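Local atomic coordinates of uncharacterized protein MJ0690 (PDB entry 3K32), a protein that is of unknown function but is predicted to be a subunit of a tRNA methyltransferase. Residues B[85-90]-B[113-118]. Sequence-based numbering, arbitrary orientation.
Sequences PAIQYV and DRVPKL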
# COMPACT_ATOMS: atom_id res chain seq x y z
N PRO B 85 -5.93 -8.91 19.51
CA PRO B 85 -4.92 -9.96 19.69
C PRO B 85 -5.34 -11.27 19.04
O PRO B 85 -4.52 -11.95 18.44
CB PRO B 85 -4.83 -10.09 21.21
CG PRO B 85 -5.21 -8.72 21.72
CD PRO B 85 -6.27 -8.24 20.77
N ALA B 86 -6.62 -11.61 19.16
CA ALA B 86 -7.14 -12.83 18.57
C ALA B 86 -7.07 -12.81 17.05
O ALA B 86 -6.68 -13.79 16.43
CB ALA B 86 -8.59 -13.09 19.02
N ILE B 87 -7.44 -11.68 16.46
CA ILE B 87 -7.38 -11.57 15.02
C ILE B 87 -5.94 -11.66 14.54
O ILE B 87 -5.65 -12.38 13.58
CB ILE B 87 -8.04 -10.28 14.52
CG1 ILE B 87 -9.51 -10.24 14.94
CG2 ILE B 87 -7.94 -10.18 13.00
CD1 ILE B 87 -10.34 -11.36 14.36
N GLN B 88 -5.05 -10.92 15.20
CA GLN B 88 -3.62 -11.01 14.86
C GLN B 88 -3.20 -12.48 14.82
O GLN B 88 -2.68 -12.96 13.80
CB GLN B 88 -2.75 -10.26 15.88
CG GLN B 88 -2.39 -8.85 15.48
CD GLN B 88 -1.72 -8.77 14.11
OE1 GLN B 88 -2.38 -8.49 13.11
NE2 GLN B 88 -0.42 -9.03 14.06
N TYR B 89 -3.43 -13.18 15.94
CA TYR B 89 -2.96 -14.54 16.07
C TYR B 89 -3.45 -15.44 14.93
O TYR B 89 -2.67 -16.22 14.39
CB TYR B 89 -3.31 -15.17 17.44
CG TYR B 89 -3.27 -16.67 17.38
CD1 TYR B 89 -2.06 -17.36 17.41
CD2 TYR B 89 -4.44 -17.41 17.21
CE1 TYR B 89 -2.01 -18.75 17.30
CE2 TYR B 89 -4.40 -18.80 17.10
CZ TYR B 89 -3.19 -19.46 17.15
OH TYR B 89 -3.18 -20.83 17.04
N VAL B 90 -4.73 -15.35 14.59
CA VAL B 90 -5.30 -16.19 13.54
C VAL B 90 -4.66 -15.86 12.19
O VAL B 90 -4.14 -16.74 11.51
CB VAL B 90 -6.84 -16.01 13.42
CG1 VAL B 90 -7.38 -16.85 12.26
CG2 VAL B 90 -7.53 -16.36 14.72
N ASP B 113 -6.28 0.25 9.45
CA ASP B 113 -6.70 -0.84 10.32
C ASP B 113 -5.50 -1.36 11.09
O ASP B 113 -4.58 -1.89 10.50
CB ASP B 113 -7.28 -1.99 9.49
CG ASP B 113 -8.72 -1.76 9.06
OD1 ASP B 113 -9.24 -0.64 9.23
OD2 ASP B 113 -9.33 -2.71 8.53
N ARG B 114 -5.49 -1.20 12.41
CA ARG B 114 -4.37 -1.68 13.22
C ARG B 114 -4.25 -3.20 13.13
O ARG B 114 -3.17 -3.76 13.24
CB ARG B 114 -4.54 -1.28 14.70
CG ARG B 114 -5.09 0.12 14.96
CD ARG B 114 -4.03 1.21 14.88
NE ARG B 114 -3.28 1.35 16.12
CZ ARG B 114 -2.19 2.11 16.25
NH1 ARG B 114 -1.73 2.79 15.21
NH2 ARG B 114 -1.57 2.18 17.42
N VAL B 115 -5.38 -3.85 12.90
CA VAL B 115 -5.50 -5.29 13.04
C VAL B 115 -6.47 -5.86 12.02
O VAL B 115 -7.58 -5.35 11.86
CB VAL B 115 -5.96 -5.65 14.48
CG1 VAL B 115 -6.99 -6.78 14.47
CG2 VAL B 115 -4.75 -5.96 15.38
N PRO B 116 -6.05 -6.90 11.29
CA PRO B 116 -4.73 -7.50 11.43
C PRO B 116 -3.69 -6.80 10.55
O PRO B 116 -4.04 -6.18 9.54
CB PRO B 116 -4.95 -8.93 10.92
CG PRO B 116 -6.13 -8.83 9.96
CD PRO B 116 -6.77 -7.45 10.13
N LYS B 117 -2.43 -6.89 10.96
CA LYS B 117 -1.35 -6.26 10.24
C LYS B 117 -0.03 -6.84 10.72
O LYS B 117 0.22 -6.93 11.92
CB LYS B 117 -1.37 -4.75 10.49
CG LYS B 117 -0.18 -3.97 9.95
CD LYS B 117 -0.47 -2.46 10.09
CE LYS B 117 -1.80 -2.10 9.42
NZ LYS B 117 -2.22 -0.69 9.63
N LEU B 118 0.79 -7.26 9.76
CA LEU B 118 2.15 -7.68 10.04
C LEU B 118 3.07 -6.46 10.13
O LEU B 118 3.00 -5.53 9.32
CB LEU B 118 2.65 -8.64 8.95
CG LEU B 118 1.99 -10.03 8.83
CD1 LEU B 118 2.83 -10.89 7.90
CD2 LEU B 118 1.84 -10.72 10.18
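Gln88, on the first turns of helix 84-98, reaches the backbone of the loop 113-118 with its amide, mainly through OE1. Rotation about the CA-CB bond (chi1 -96°) sets CG on the side of the loop, and the chain then bends at chi2 (-55°). Gln88 CG lies 3.7 Å from CG2 of Val115, the two side chains crossing obliquely. Beyond it, CD comes near both N and O of Lys117. Gln88 OE1 accepts a hydrogen bond from Lys117 N (2.7 Å) that is nearly straight (162° at the hydrogen), the donor standing somewhat above the carbonyl plane; the same oxygen rests against CA of Pro116. Gln88 NE2 gives only a weak bond to Lys117 O (3.1 Å). The loop follows strand 104-106 of the five-stranded parallel sheet, whose 3-2-1-4-5 order is that of a Rossmann-like HUP fold, and leads into helix 120-130. Next to Gln88 on the helix, Ile87 meets the loop with CB and its CG2 methyl, which is anti to the backbone N, while the CG1 arm leads away: Ile87 CB is 3.7 Å from Val115 CG1, and Ile87 CG2 lies 3.8 Å from CG of Pro116, a residue preceded by a cis peptide bond. An alanine in place of Gln88 would probably loosen the loop from the helix, since the OE1 hydrogen bond, the weak NE2 one and the packing of CG on Val115 would all be lost. Lys117 NZ turns back to Asp113 O (2.8 Å) and also bonds Arg110 O.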